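S-adenosylmethionine-dependent methyltransferase (Clostridium acetobutylicum, PDB 1Y8C) probably transfers a methyl group from S-adenosylmethionine to an acceptor substrate. Local coordinates at residues 136-147 with 233-244. Sequence-based numbering, arbitrary orientation.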
loop_
_atom_site.group_PDB
_atom_site.type_symbol
_atom_site.label_atom_id
_atom_site.label_comp_id
_atom_site.label_asym_id
_atom_site.label_seq_id
_atom_site.Cartn_x
_atom_site.Cartn_y
_atom_site.Cartn_z
ATOM N N GLY A 136 4.022 9.698 -17.047
ATOM C CA GLY A 136 4.242 8.678 -16.035
ATOM C C GLY A 136 2.933 8.150 -15.455
ATOM O O GLY A 136 1.883 8.785 -15.595
ATOM N N VAL A 137 2.995 6.996 -14.790
ATOM C CA VAL A 137 1.808 6.384 -14.206
ATOM C C VAL A 137 1.896 6.249 -12.692
ATOM O O VAL A 137 2.973 6.014 -12.144
ATOM C CB VAL A 137 1.553 4.984 -14.827
ATOM C CG1 VAL A 137 0.339 4.335 -14.186
ATOM C CG2 VAL A 137 1.331 5.114 -16.321
ATOM N N PHE A 138 0.755 6.422 -12.024
ATOM C CA PHE A 138 0.668 6.301 -10.568
ATOM C C PHE A 138 -0.379 5.242 -10.220
ATOM O O PHE A 138 -1.556 5.381 -10.563
ATOM C CB PHE A 138 0.290 7.649 -9.931
ATOM C CG PHE A 138 -0.047 7.556 -8.454
ATOM C CD1 PHE A 138 0.658 6.686 -7.612
ATOM C CD2 PHE A 138 -1.049 8.364 -7.900
ATOM C CE1 PHE A 138 0.373 6.607 -6.239
ATOM C CE2 PHE A 138 -1.348 8.299 -6.533
ATOM C CZ PHE A 138 -0.627 7.416 -5.694
ATOM N N ILE A 139 0.063 4.190 -9.537
ATOM C CA ILE A 139 -0.808 3.084 -9.153
ATOM C C ILE A 139 -0.906 2.918 -7.631
ATOM O O ILE A 139 0.109 2.818 -6.940
ATOM C CB ILE A 139 -0.297 1.762 -9.795
ATOM C CG1 ILE A 139 -0.295 1.909 -11.316
ATOM C CG2 ILE A 139 -1.167 0.601 -9.387
ATOM C CD1 ILE A 139 0.203 0.693 -12.069
ATOM N N PHE A 140 -2.129 2.896 -7.113
ATOM C CA PHE A 140 -2.344 2.735 -5.678
ATOM C C PHE A 140 -3.671 2.036 -5.425
ATOM O O PHE A 140 -4.559 2.055 -6.277
ATOM C CB PHE A 140 -2.351 4.099 -4.985
ATOM C CG PHE A 140 -3.583 4.924 -5.268
ATOM C CD1 PHE A 140 -4.644 4.950 -4.370
ATOM C CD2 PHE A 140 -3.674 5.696 -6.423
ATOM C CE1 PHE A 140 -5.773 5.734 -4.619
ATOM C CE2 PHE A 140 -4.812 6.488 -6.678
ATOM C CZ PHE A 140 -5.858 6.507 -5.776
ATOM N N ASP A 141 -3.816 1.413 -4.259
ATOM C CA ASP A 141 -5.070 0.750 -3.948
ATOM C C ASP A 141 -5.595 1.197 -2.612
ATOM O O ASP A 141 -4.868 1.766 -1.803
ATOM C CB ASP A 141 -4.904 -0.768 -3.932
ATOM C CG ASP A 141 -4.061 -1.252 -2.771
ATOM O OD1 ASP A 141 -4.527 -1.183 -1.611
ATOM O OD2 ASP A 141 -2.927 -1.703 -3.023
ATOM N N ILE A 142 -6.873 0.931 -2.385
ATOM C CA ILE A 142 -7.498 1.280 -1.126
ATOM C C ILE A 142 -8.489 0.196 -0.757
ATOM O O ILE A 142 -8.918 -0.590 -1.606
ATOM C CB ILE A 142 -8.275 2.602 -1.220
ATOM C CG1 ILE A 142 -9.502 2.423 -2.124
ATOM C CG2 ILE A 142 -7.357 3.705 -1.735
ATOM C CD1 ILE A 142 -10.444 3.614 -2.129
ATOM N N ASN A 143 -8.824 0.132 0.525
ATOM C CA ASN A 143 -9.816 -0.823 0.961
ATOM C C ASN A 143 -11.084 -0.070 0.633
ATOM O O ASN A 143 -11.164 1.148 0.834
ATOM C CB ASN A 143 -9.713 -1.103 2.457
ATOM C CG ASN A 143 -8.713 -2.209 2.772
ATOM O OD1 ASN A 143 -8.656 -3.224 2.080
ATOM N ND2 ASN A 143 -7.929 -2.022 3.826
ATOM N N SER A 144 -12.056 -0.787 0.086
ATOM C CA SER A 144 -13.313 -0.183 -0.316
ATOM C C SER A 144 -14.115 0.263 0.887
ATOM O O SER A 144 -13.908 -0.205 2.008
ATOM C CB SER A 144 -14.129 -1.177 -1.111
ATOM O OG SER A 144 -14.530 -2.241 -0.274
ATOM N N TYR A 145 -15.041 1.177 0.649
ATOM C CA TYR A 145 -15.883 1.686 1.715
ATOM C C TYR A 145 -16.711 0.542 2.296
ATOM O O TYR A 145 -16.984 0.514 3.488
ATOM C CB TYR A 145 -16.819 2.762 1.169
ATOM C CG TYR A 145 -17.624 3.431 2.241
ATOM C CD1 TYR A 145 -17.143 4.575 2.892
ATOM C CD2 TYR A 145 -18.842 2.896 2.651
ATOM C CE1 TYR A 145 -17.857 5.165 3.928
ATOM C CE2 TYR A 145 -19.561 3.474 3.683
ATOM C CZ TYR A 145 -19.070 4.603 4.319
ATOM O OH TYR A 145 -19.792 5.167 5.344
ATOM N N TYR A 146 -17.105 -0.402 1.450
ATOM C CA TYR A 146 -17.914 -1.515 1.910
ATOM C C TYR A 146 -17.118 -2.450 2.794
ATOM O O TYR A 146 -17.636 -2.984 3.770
ATOM C CB TYR A 146 -18.458 -2.286 0.717
ATOM C CG TYR A 146 -19.371 -3.427 1.089
ATOM C CD1 TYR A 146 -20.698 -3.198 1.473
ATOM C CD2 TYR A 146 -18.911 -4.746 1.046
ATOM C CE1 TYR A 146 -21.544 -4.262 1.795
ATOM C CE2 TYR A 146 -19.742 -5.809 1.371
ATOM C CZ TYR A 146 -21.048 -5.565 1.737
ATOM O OH TYR A 146 -21.860 -6.632 2.016
ATOM N N LYS A 147 -15.853 -2.642 2.445
ATOM C CA LYS A 147 -14.973 -3.530 3.188
ATOM C C LYS A 147 -14.747 -3.039 4.619
ATOM O O LYS A 147 -14.836 -3.814 5.571
ATOM C CB LYS A 147 -13.644 -3.642 2.447
ATOM C CG LYS A 147 -12.844 -4.876 2.757
ATOM C CD LYS A 147 -11.919 -4.655 3.921
ATOM C CE LYS A 147 -10.893 -5.770 3.993
ATOM N NZ LYS A 147 -11.558 -7.102 4.069
ATOM N N LYS A 233 -20.308 -3.423 -6.584
ATOM C CA LYS A 233 -20.871 -3.105 -5.285
ATOM C C LYS A 233 -20.187 -3.749 -4.083
ATOM O O LYS A 233 -20.084 -3.130 -3.022
ATOM C CB LYS A 233 -22.353 -3.480 -5.281
ATOM C CG LYS A 233 -23.088 -3.097 -4.027
ATOM C CD LYS A 233 -24.579 -3.333 -4.162
ATOM C CE LYS A 233 -25.300 -2.815 -2.923
ATOM N NZ LYS A 233 -26.784 -2.920 -3.015
ATOM N N PHE A 234 -19.706 -4.977 -4.231
ATOM C CA PHE A 234 -19.086 -5.648 -3.093
ATOM C C PHE A 234 -17.570 -5.766 -3.139
ATOM O O PHE A 234 -16.978 -6.449 -2.298
ATOM C CB PHE A 234 -19.701 -7.035 -2.919
ATOM C CG PHE A 234 -21.200 -7.025 -2.831
ATOM C CD1 PHE A 234 -21.982 -7.438 -3.910
ATOM C CD2 PHE A 234 -21.835 -6.603 -1.672
ATOM C CE1 PHE A 234 -23.371 -7.440 -3.832
ATOM C CE2 PHE A 234 -23.222 -6.602 -1.590
ATOM C CZ PHE A 234 -23.994 -7.021 -2.675
ATOM N N THR A 235 -16.941 -5.108 -4.110
ATOM C CA THR A 235 -15.487 -5.147 -4.233
ATOM C C THR A 235 -14.831 -4.745 -2.914
ATOM O O THR A 235 -15.265 -3.808 -2.267
ATOM C CB THR A 235 -15.019 -4.202 -5.333
ATOM O OG1 THR A 235 -15.618 -4.593 -6.575
ATOM C CG2 THR A 235 -13.496 -4.247 -5.465
ATOM N N GLU A 236 -13.786 -5.452 -2.514
ATOM C CA GLU A 236 -13.141 -5.130 -1.260
ATOM C C GLU A 236 -11.872 -4.307 -1.405
ATOM O O GLU A 236 -11.472 -3.610 -0.478
ATOM C CB GLU A 236 -12.828 -6.408 -0.494
ATOM C CG GLU A 236 -14.037 -7.269 -0.236
ATOM C CD GLU A 236 -13.793 -8.293 0.857
ATOM O OE1 GLU A 236 -12.607 -8.567 1.166
ATOM O OE2 GLU A 236 -14.787 -8.822 1.405
ATOM N N ARG A 237 -11.231 -4.387 -2.562
ATOM C CA ARG A 237 -9.993 -3.646 -2.780
ATOM C C ARG A 237 -9.975 -3.034 -4.172
ATOM O O ARG A 237 -9.974 -3.738 -5.173
ATOM C CB ARG A 237 -8.777 -4.570 -2.597
ATOM C CG ARG A 237 -7.449 -3.828 -2.676
ATOM C CD ARG A 237 -6.243 -4.735 -2.460
ATOM N NE ARG A 237 -6.191 -5.313 -1.126
ATOM C CZ ARG A 237 -5.749 -4.691 -0.033
ATOM N NH1 ARG A 237 -5.305 -3.443 -0.097
ATOM N NH2 ARG A 237 -5.750 -5.322 1.141
ATOM N N ILE A 238 -9.952 -1.712 -4.226
ATOM C CA ILE A 238 -9.953 -1.015 -5.490
ATOM C C ILE A 238 -8.575 -0.540 -5.922
ATOM O O ILE A 238 -7.865 0.125 -5.164
ATOM C CB ILE A 238 -10.920 0.187 -5.430
ATOM C CG1 ILE A 238 -12.345 -0.326 -5.176
ATOM C CG2 ILE A 238 -10.814 0.995 -6.709
ATOM C CD1 ILE A 238 -13.399 0.737 -4.909
ATOM N N THR A 239 -8.183 -0.892 -7.142
ATOM C CA THR A 239 -6.889 -0.450 -7.638
ATOM C C THR A 239 -7.051 0.649 -8.671
ATOM O O THR A 239 -7.640 0.438 -9.722
ATOM C CB THR A 239 -6.095 -1.595 -8.263
ATOM O OG1 THR A 239 -5.753 -2.560 -7.252
ATOM C CG2 THR A 239 -4.812 -1.046 -8.888
ATOM N N TYR A 240 -6.543 1.831 -8.347
ATOM C CA TYR A 240 -6.608 2.968 -9.249
ATOM C C TYR A 240 -5.319 3.101 -10.053
ATOM O O TYR A 240 -4.216 2.806 -9.573
ATOM C CB TYR A 240 -6.803 4.275 -8.486
ATOM C CG TYR A 240 -8.213 4.556 -8.020
ATOM C CD1 TYR A 240 -8.658 4.122 -6.768
ATOM C CD2 TYR A 240 -9.090 5.294 -8.813
ATOM C CE1 TYR A 240 -9.935 4.418 -6.311
ATOM C CE2 TYR A 240 -10.375 5.599 -8.371
ATOM C CZ TYR A 240 -10.788 5.157 -7.115
ATOM O OH TYR A 240 -12.049 5.484 -6.678
ATOM N N LEU A 241 -5.477 3.565 -11.284
ATOM C CA LEU A 241 -4.360 3.788 -12.181
ATOM C C LEU A 241 -4.547 5.193 -12.750
ATOM O O LEU A 241 -5.481 5.442 -13.504
ATOM C CB LEU A 241 -4.391 2.765 -13.298
ATOM C CG LEU A 241 -2.979 2.411 -13.740
ATOM C CD1 LEU A 241 -2.851 0.892 -13.792
ATOM C CD2 LEU A 241 -2.663 3.060 -15.081
ATOM N N VAL A 242 -3.654 6.109 -12.381
ATOM C CA VAL A 242 -3.758 7.487 -12.838
ATOM C C VAL A 242 -2.467 8.038 -13.440
ATOM O O VAL A 242 -1.401 7.417 -13.348
ATOM C CB VAL A 242 -4.202 8.408 -11.677
ATOM C CG1 VAL A 242 -5.298 7.726 -10.871
ATOM C CG2 VAL A 242 -3.013 8.753 -10.793
ATOM N N LYS A 243 -2.588 9.215 -14.054
ATOM C CA LYS A 243 -1.458 9.903 -14.672
ATOM C C LYS A 243 -1.659 11.412 -14.583
ATOM O O LYS A 243 -2.730 11.882 -14.192
ATOM C CB LYS A 243 -1.301 9.509 -16.146
ATOM C CG LYS A 243 -2.485 9.847 -17.024
ATOM C CD LYS A 243 -2.069 10.033 -18.477
ATOM C CE LYS A 243 -1.316 8.820 -19.040
ATOM N NZ LYS A 243 0.176 8.867 -18.848
ATOM N N LEU A 244 -0.622 12.164 -14.949
ATOM C CA LEU A 244 -0.679 13.619 -14.909
ATOM C C LEU A 244 -1.669 14.142 -15.914
ATOM O O LEU A 244 -1.536 13.878 -17.108
ATOM C CB LEU A 244 0.683 14.207 -15.222
ATOM C CG LEU A 244 1.335 15.005 -14.112
ATOM C CD1 LEU A 244 1.296 14.241 -12.806
ATOM C CD2 LEU A 244 2.757 15.287 -14.535
#
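Phe234 sets its edge against the face of the Tyr146 ring in a T-shaped stack, CD2 lying 3.6 Å from Tyr146 CZ. Next, Thr235 O takes a short bond from Ser144 OG (2.6 Å), in the carbonyl plane and on a lone pair; the same hydroxyl, as N-cap, accepts from Lys147 N. Glu236 O receives Ser144 N from above its carbonyl plane, while its carboxylate forms a weak salt bridge with Lys147. Arg237, bent at chi3 (-64°), brings NH1 to Asp141 OD1 at 2.8 Å: the carboxylate lies at the guanidinium edge, yet is itself met from above, the planes being 88° apart. Tyr226 OH holds the other oxygen, OD2. Asp110 also pairs with NH1, and Asp17 with NE, so the cation probably offsets several clustered acids. From Ile238 onward, paired backbone bonds join antiparallel strands. Tyr240 lays CB over one face of the Phe140 ring, a CH-pi contact 3.9 Å from the centroid; Leu241 packs alongside Ile139, and Val242 CG2 meets Phe138 CD2. The pairing exemplifies the class I methyltransferase sheet, whose antiparallel strand 237-244 inserts between 136-143 and 217-224, with helix 20-32 against the Ile139 and Leu241 face and helix 205-214 against that of Tyr240 and Val242.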